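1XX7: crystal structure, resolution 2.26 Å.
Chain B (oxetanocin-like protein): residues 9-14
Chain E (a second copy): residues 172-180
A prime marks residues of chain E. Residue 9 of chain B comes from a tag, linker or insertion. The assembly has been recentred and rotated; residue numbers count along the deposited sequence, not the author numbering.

Chain B (9-14) SIDLIL
Chain E 172-180: EIIEEVRRL

How do the two stretches lie against each other? Residues 10-14 of chain B form the opening turn of a helix that continues later in the chain; phi/psi is -70/-25 at Ile10 and stays helical to -64/-41 at Leu14. Chain E brings the last turns of a helix, residues 172-178, with phi/psi near -65/-40, then -78/3 at Arg179′; Val177′ N bonds to Ile173′ O at 3.0 Å. The axes approach to 11.0 Å and their N-to-C directions differ by 64°, so the contact is a crossing, centred on the start of the chain B helix. The register is set by two pairs: Ser9 CA lies 6.4 Å from Ile173′ CA. Ile10 CA lies 6.5 Å from Glu176′ CA. Together the stretches bury 276 Å².

What do the first residues of the chain E stretch contribute? Glu172′ is out of reach, but Ile173′ (chi1 t, chi2 p) sets its CA-to-CB bond sideways and brings its end nearer. Ile173′ CD1 lies 3.3 Å from Ile10 CG1, a tight apolar contact, and 3.8 Å from CD1 of Ile13 (m, t). Ile173′ CD1 is also 4.1 Å from Ser9 C. Ile174′ points away, and Glu175′ (t, p) leads its end away, where Glu175′ OE2 forms a salt bridge with Arg179′ NE at 2.6 Å within chain E.

What does Glu176′ do at the start of the chain B helix? Glu176′ points toward chain B in an m, t rotamer with chi3 at 40°, and Glu176′ OE1 accepts a hydrogen bond from Ile10 N at 3.1 Å, with an N-H...O angle of 149°. A first-turn amide has no partner in the helix's own backbone ladder; here the carboxylate is its acceptor. Glu176′ OE1 also lies 3.4 Å from CA of Ser9, a tag residue with psi 137° and chi1 132°. Ser9 directs its CA-to-CB bond away overall, and Ser9 OG accepts weak hydrogen bonds within chain B from Asp11 N at 3.1 Å and Leu12 N at 3.4 Å.

How is the rest of Ile10 covered? The side chain (chi1 m, CD1 not modelled) points toward chain E, and 87 Å² of the whole residue is covered, the largest such area in the contact. Ile10 CG1 packs 3.3 Å from Glu176′ CB and 4.1 Å from CG2 of Val177′ (t). Past Arg178′ and Arg179′, which are out of reach, Leu180′ (m, t) turns toward chain B and sets Leu180′ CD1 4.1 Å from Ile10 CG2. Ile10 packs against Ile173′, Val177′ and Leu180′ while its amide is hydrogen-bonded to Glu176′.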

# COMPACT_ATOMS: atom_id res chain seq x y z
N SER B 9 -13.36 -18.70 -22.91
CA SER B 9 -11.92 -19.07 -22.59
C SER B 9 -11.41 -18.43 -21.26
O SER B 9 -11.66 -17.26 -20.95
CB SER B 9 -10.98 -18.79 -23.79
OG SER B 9 -9.79 -18.07 -23.43
N ILE B 10 -10.71 -19.25 -20.49
CA ILE B 10 -10.14 -18.84 -19.24
C ILE B 10 -8.98 -17.87 -19.48
O ILE B 10 -8.70 -17.08 -18.60
CB ILE B 10 -9.71 -20.05 -18.36
CG1 ILE B 10 -10.91 -20.95 -18.09
CG2 ILE B 10 -9.29 -19.61 -16.99
N ASP B 11 -8.32 -17.91 -20.66
CA ASP B 11 -7.22 -16.98 -20.95
C ASP B 11 -7.74 -15.54 -21.03
O ASP B 11 -7.11 -14.64 -20.56
CB ASP B 11 -6.50 -17.29 -22.26
CG ASP B 11 -5.79 -18.63 -22.26
OD1 ASP B 11 -5.12 -19.01 -21.26
OD2 ASP B 11 -5.89 -19.29 -23.31
N LEU B 12 -8.89 -15.36 -21.65
CA LEU B 12 -9.51 -14.05 -21.73
C LEU B 12 -9.90 -13.52 -20.35
O LEU B 12 -9.87 -12.32 -20.09
CB LEU B 12 -10.74 -14.10 -22.65
CG LEU B 12 -10.44 -14.51 -24.10
CD1 LEU B 12 -11.77 -14.71 -24.91
CD2 LEU B 12 -9.57 -13.50 -24.75
N ILE B 13 -10.29 -14.42 -19.48
CA ILE B 13 -10.68 -14.08 -18.12
C ILE B 13 -9.43 -13.73 -17.35
O ILE B 13 -9.43 -12.78 -16.62
CB ILE B 13 -11.44 -15.24 -17.44
CG1 ILE B 13 -12.73 -15.50 -18.20
CG2 ILE B 13 -11.71 -14.91 -15.93
CD1 ILE B 13 -13.51 -16.77 -17.74
N LEU B 14 -8.36 -14.49 -17.55
CA LEU B 14 -7.07 -14.13 -16.95
C LEU B 14 -6.51 -12.82 -17.48
O LEU B 14 -6.03 -12.01 -16.71
CB LEU B 14 -6.06 -15.25 -17.10
CG LEU B 14 -6.40 -16.53 -16.33
CD1 LEU B 14 -5.48 -17.70 -16.79
CD2 LEU B 14 -6.28 -16.35 -14.79
N GLU E 172 -17.80 -26.63 -20.51
CA GLU E 172 -16.47 -26.44 -21.07
C GLU E 172 -15.66 -25.43 -20.20
O GLU E 172 -14.61 -25.79 -19.68
CB GLU E 172 -16.54 -26.00 -22.55
CG GLU E 172 -17.20 -27.03 -23.54
CD GLU E 172 -18.77 -26.98 -23.59
OE1 GLU E 172 -19.41 -26.29 -22.73
OE2 GLU E 172 -19.34 -27.68 -24.49
N ILE E 173 -16.17 -24.21 -20.02
CA ILE E 173 -15.47 -23.21 -19.15
C ILE E 173 -15.24 -23.74 -17.71
O ILE E 173 -14.22 -23.44 -17.10
CB ILE E 173 -16.19 -21.84 -19.14
CG1 ILE E 173 -15.43 -20.79 -18.29
CG2 ILE E 173 -17.61 -21.97 -18.56
CD1 ILE E 173 -14.06 -20.34 -18.84
N ILE E 174 -16.18 -24.54 -17.20
CA ILE E 174 -16.07 -25.08 -15.85
C ILE E 174 -14.94 -26.09 -15.82
O ILE E 174 -14.14 -26.14 -14.87
CB ILE E 174 -17.42 -25.70 -15.34
CG1 ILE E 174 -18.45 -24.60 -15.08
CG2 ILE E 174 -17.20 -26.47 -14.06
CD1 ILE E 174 -19.88 -25.11 -14.91
N GLU E 175 -14.86 -26.89 -16.86
CA GLU E 175 -13.75 -27.80 -17.03
C GLU E 175 -12.43 -27.03 -17.14
O GLU E 175 -11.49 -27.40 -16.48
CB GLU E 175 -13.97 -28.71 -18.25
CG GLU E 175 -12.83 -29.77 -18.54
CD GLU E 175 -12.53 -30.71 -17.35
OE1 GLU E 175 -13.36 -30.81 -16.38
OE2 GLU E 175 -11.44 -31.34 -17.38
N GLU E 176 -12.36 -25.96 -17.94
CA GLU E 176 -11.10 -25.17 -18.05
C GLU E 176 -10.67 -24.59 -16.67
O GLU E 176 -9.48 -24.51 -16.37
CB GLU E 176 -11.23 -24.03 -19.08
CG GLU E 176 -11.39 -24.46 -20.52
CD GLU E 176 -11.90 -23.35 -21.48
OE1 GLU E 176 -11.47 -22.17 -21.37
OE2 GLU E 176 -12.73 -23.67 -22.39
N VAL E 177 -11.63 -24.21 -15.82
CA VAL E 177 -11.31 -23.63 -14.53
C VAL E 177 -10.71 -24.66 -13.63
O VAL E 177 -9.72 -24.40 -12.94
CB VAL E 177 -12.55 -22.97 -13.84
CG1 VAL E 177 -12.26 -22.65 -12.40
CG2 VAL E 177 -12.96 -21.69 -14.58
N ARG E 178 -11.33 -25.82 -13.62
CA ARG E 178 -10.95 -26.97 -12.82
C ARG E 178 -9.58 -27.48 -13.24
O ARG E 178 -8.81 -27.95 -12.43
CB ARG E 178 -12.03 -28.05 -12.99
CG ARG E 178 -11.70 -29.40 -12.43
CD ARG E 178 -12.90 -30.34 -12.59
NE ARG E 178 -13.90 -30.18 -11.51
CZ ARG E 178 -15.17 -29.80 -11.68
NH1 ARG E 178 -15.66 -29.53 -12.89
NH2 ARG E 178 -15.97 -29.70 -10.61
N ARG E 179 -9.27 -27.34 -14.52
CA ARG E 179 -7.96 -27.73 -15.05
C ARG E 179 -6.85 -26.74 -14.76
O ARG E 179 -5.72 -26.92 -15.26
CB ARG E 179 -8.03 -27.91 -16.57
CG ARG E 179 -8.81 -29.09 -16.99
CD ARG E 179 -8.12 -30.39 -16.59
NE ARG E 179 -9.15 -31.32 -16.16
CZ ARG E 179 -9.33 -31.77 -14.93
NH1 ARG E 179 -8.50 -31.49 -13.92
NH2 ARG E 179 -10.34 -32.60 -14.73
N LEU E 180 -7.15 -25.66 -14.03
CA LEU E 180 -6.11 -24.73 -13.56
C LEU E 180 -5.26 -25.37 -12.44
O LEU E 180 -4.04 -25.16 -12.39
CB LEU E 180 -6.72 -23.41 -13.06
CG LEU E 180 -7.31 -22.50 -14.13
CD1 LEU E 180 -8.02 -21.32 -13.49
CD2 LEU E 180 -6.23 -22.03 -15.08